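Calcium homeostasis modulator protein 5 (Homo sapiens, PDB 7D60) assembles into undecameric, cone-shaped large-pore channels, probably conducting cations, whose gating and ion conductance are likely regulated by membrane lipids. Local coordinates at the interface of chains A and B. Coordinates in Å, arbitrary orientation; residue numbers count along the deposited sequence, not the author numbering. Chains: chain A/B, Calcium homeostasis modulator protein 5.

The interface of chains A and B. Residues chain A 210, 213-214, 217; chain B 230-231, 233-234, 256, 262.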
ATOM      1  N   LEU A 210     -16.146 -22.105 -49.157  1.00 28.35           N
ATOM      2  CA  LEU A 210     -17.199 -21.237 -48.653  1.00 28.35           C
ATOM      3  C   LEU A 210     -18.355 -22.038 -48.067  1.00 28.35           C
ATOM      4  O   LEU A 210     -18.941 -21.636 -47.061  1.00 28.35           O
ATOM      5  CB  LEU A 210     -17.684 -20.323 -49.773  1.00 28.35           C
ATOM      6  CG  LEU A 210     -18.084 -18.904 -49.397  1.00 28.35           C
ATOM      7  CD1 LEU A 210     -16.946 -18.210 -48.698  1.00 28.35           C
ATOM      8  CD2 LEU A 210     -18.470 -18.148 -50.638  1.00 28.35           C
ATOM      9  N   SER A 213     -17.403 -23.378 -44.669  1.00 27.22           N
ATOM     10  CA  SER A 213     -17.439 -22.387 -43.606  1.00 27.22           C
ATOM     11  C   SER A 213     -18.845 -22.183 -43.065  1.00 27.22           C
ATOM     12  O   SER A 213     -19.007 -21.828 -41.896  1.00 27.22           O
ATOM     13  CB  SER A 213     -16.872 -21.067 -44.115  1.00 27.22           C
ATOM     14  OG  SER A 213     -16.735 -20.140 -43.063  1.00 27.22           O
ATOM     15  N   PHE A 214     -19.864 -22.388 -43.897  1.00 26.94           N
ATOM     16  CA  PHE A 214     -21.239 -22.353 -43.421  1.00 26.94           C
ATOM     17  C   PHE A 214     -21.599 -23.617 -42.660  1.00 26.94           C
ATOM     18  O   PHE A 214     -22.347 -23.553 -41.685  1.00 26.94           O
ATOM     19  CB  PHE A 214     -22.201 -22.159 -44.591  1.00 26.94           C
ATOM     20  CG  PHE A 214     -23.639 -22.208 -44.193  1.00 26.94           C
ATOM     21  CD1 PHE A 214     -24.197 -21.182 -43.453  1.00 26.94           C
ATOM     22  CD2 PHE A 214     -24.428 -23.286 -44.530  1.00 26.94           C
ATOM     23  CE1 PHE A 214     -25.515 -21.229 -43.070  1.00 26.94           C
ATOM     24  CE2 PHE A 214     -25.741 -23.337 -44.141  1.00 26.94           C
ATOM     25  CZ  PHE A 214     -26.285 -22.306 -43.415  1.00 26.94           C
ATOM     26  N   THR A 217     -20.427 -23.344 -39.151  1.00 29.76           N
ATOM     27  CA  THR A 217     -21.223 -22.415 -38.361  1.00 29.76           C
ATOM     28  C   THR A 217     -22.550 -23.036 -37.952  1.00 29.76           C
ATOM     29  O   THR A 217     -23.041 -22.787 -36.847  1.00 29.76           O
ATOM     30  CB  THR A 217     -21.456 -21.128 -39.151  1.00 29.76           C
ATOM     31  OG1 THR A 217     -20.224 -20.712 -39.744  1.00 29.76           O
ATOM     32  CG2 THR A 217     -21.964 -20.023 -38.255  1.00 29.76           C
TER
ATOM     33  N   PHE B 230     -23.696 -15.695 -42.378  1.00 29.08           N
ATOM     34  CA  PHE B 230     -23.652 -17.112 -42.037  1.00 29.08           C
ATOM     35  C   PHE B 230     -24.227 -17.358 -40.655  1.00 29.08           C
ATOM     36  O   PHE B 230     -24.939 -18.339 -40.437  1.00 29.08           O
ATOM     37  CB  PHE B 230     -22.216 -17.629 -42.096  1.00 29.08           C
ATOM     38  CG  PHE B 230     -21.716 -17.897 -43.479  1.00 29.08           C
ATOM     39  CD1 PHE B 230     -22.552 -17.811 -44.574  1.00 29.08           C
ATOM     40  CD2 PHE B 230     -20.396 -18.237 -43.682  1.00 29.08           C
ATOM     41  CE1 PHE B 230     -22.078 -18.059 -45.835  1.00 29.08           C
ATOM     42  CE2 PHE B 230     -19.923 -18.485 -44.942  1.00 29.08           C
ATOM     43  CZ  PHE B 230     -20.765 -18.397 -46.018  1.00 29.08           C
ATOM     44  N   LEU B 231     -23.945 -16.463 -39.717  1.00 31.89           N
ATOM     45  CA  LEU B 231     -24.437 -16.581 -38.354  1.00 31.89           C
ATOM     46  C   LEU B 231     -25.923 -16.275 -38.246  1.00 31.89           C
ATOM     47  O   LEU B 231     -26.553 -16.656 -37.258  1.00 31.89           O
ATOM     48  CB  LEU B 231     -23.626 -15.645 -37.461  1.00 31.89           C
ATOM     49  CG  LEU B 231     -23.539 -15.776 -35.949  1.00 31.89           C
ATOM     50  CD1 LEU B 231     -22.142 -15.410 -35.515  1.00 31.89           C
ATOM     51  CD2 LEU B 231     -24.549 -14.873 -35.278  1.00 31.89           C
ATOM     52  N   TYR B 233     -28.231 -16.934 -41.001  1.00 33.45           N
ATOM     53  CA  TYR B 233     -28.945 -17.993 -41.695  1.00 33.45           C
ATOM     54  C   TYR B 233     -28.790 -19.345 -41.022  1.00 33.45           C
ATOM     55  O   TYR B 233     -29.513 -20.278 -41.377  1.00 33.45           O
ATOM     56  CB  TYR B 233     -28.459 -18.100 -43.136  1.00 33.45           C
ATOM     57  CG  TYR B 233     -29.209 -17.231 -44.101  1.00 33.45           C
ATOM     58  CD1 TYR B 233     -30.123 -17.777 -44.986  1.00 33.45           C
ATOM     59  CD2 TYR B 233     -29.000 -15.863 -44.134  1.00 33.45           C
ATOM     60  CE1 TYR B 233     -30.810 -16.985 -45.874  1.00 33.45           C
ATOM     61  CE2 TYR B 233     -29.681 -15.061 -45.017  1.00 33.45           C
ATOM     62  CZ  TYR B 233     -30.584 -15.627 -45.884  1.00 33.45           C
ATOM     63  OH  TYR B 233     -31.265 -14.826 -46.767  1.00 33.45           O
ATOM     64  N   ALA B 234     -27.864 -19.481 -40.079  1.00 32.17           N
ATOM     65  CA  ALA B 234     -27.727 -20.743 -39.366  1.00 32.17           C
ATOM     66  C   ALA B 234     -28.543 -20.757 -38.086  1.00 32.17           C
ATOM     67  O   ALA B 234     -28.863 -21.833 -37.577  1.00 32.17           O
ATOM     68  CB  ALA B 234     -26.261 -21.027 -39.062  1.00 32.17           C
ATOM     69  N   MET B 256     -31.946 -21.877 -50.125  1.00 42.04           N
ATOM     70  CA  MET B 256     -30.500 -21.803 -50.022  1.00 42.04           C
ATOM     71  C   MET B 256     -29.928 -21.757 -51.428  1.00 42.04           C
ATOM     72  O   MET B 256     -30.592 -22.176 -52.381  1.00 42.04           O
ATOM     73  CB  MET B 256     -29.938 -23.017 -49.266  1.00 42.04           C
ATOM     74  CG  MET B 256     -30.329 -23.094 -47.808  1.00 42.04           C
ATOM     75  SD  MET B 256     -29.709 -21.703 -46.858  1.00 42.04           S
ATOM     76  CE  MET B 256     -28.001 -22.172 -46.678  1.00 42.04           C
ATOM     77  N   TRP B 262     -22.561 -22.308 -55.084  1.00 27.95           N
ATOM     78  CA  TRP B 262     -21.567 -22.359 -54.018  1.00 27.95           C
ATOM     79  C   TRP B 262     -20.169 -22.560 -54.582  1.00 27.95           C
ATOM     80  O   TRP B 262     -19.202 -21.984 -54.077  1.00 27.95           O
ATOM     81  CB  TRP B 262     -21.889 -23.490 -53.047  1.00 27.95           C
ATOM     82  CG  TRP B 262     -22.866 -23.205 -51.953  1.00 27.95           C
ATOM     83  CD1 TRP B 262     -24.071 -23.798 -51.776  1.00 27.95           C
ATOM     84  CD2 TRP B 262     -22.698 -22.312 -50.851  1.00 27.95           C
ATOM     85  NE1 TRP B 262     -24.680 -23.317 -50.655  1.00 27.95           N
ATOM     86  CE2 TRP B 262     -23.855 -22.403 -50.064  1.00 27.95           C
ATOM     87  CE3 TRP B 262     -21.689 -21.436 -50.460  1.00 27.95           C
ATOM     88  CZ2 TRP B 262     -24.030 -21.657 -48.912  1.00 27.95           C
ATOM     89  CZ3 TRP B 262     -21.868 -20.694 -49.319  1.00 27.95           C
ATOM     90  CH2 TRP B 262     -23.027 -20.809 -48.557  1.00 27.95           C
TER
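The ring of B:Phe230 lies with one face against A:Phe214, whose CB sits 4.1 Å above the plane, over the ring centre. Beyond that methylene the A:Phe214 ring crosses B:Phe230 obliquely, and the two rings come within 3.9 Å at their CD1 atoms. The residue just before it, A:Ser213, approaches CE2 of B:Phe230 through CB and OG, and the carbonyl O of A:Leu210, one turn earlier, stands 3.9 Å from CZ. Within chain B, CE1 of B:Phe230 lies in plane at the edge of the B:Trp262 indole. The indole comes 3.8 Å from the A:Leu210 carbonyl (CZ3 to O), its CZ3 also meets the leucine CG, and the two side chains cross at about a right angle.

A:Phe214 illustrates how one aromatic side chain can join two segments of a partner. Its CG is anti to the backbone N (chi1 176°), and the ring projects between B:Phe230 and B:Met256. Its far end meets the B:Met256 methyl tip to tip, CE2 to CE at 3.6 Å; a methionine chain bent at chi2 and chi3 presents that methyl. On the helix side, CE1 meets the methyl of B:Ala234.

No polar atom bonds across this patch, so shape and apolar packing carry it. A:Thr217 OG1 instead hydrogen-bonds A:Ser213 O in its own helix (2.7 Å), in the carbonyl plane.

The patch joins the early turns of helix 209-246 in chain A to the middle of the same helix in chain B, with a loop and helix 259-264 of chain B alongside. It probably belongs to the cytoplasmic region, where this offset, non-two-fold pairing suits neighbouring subunits of the undecamer.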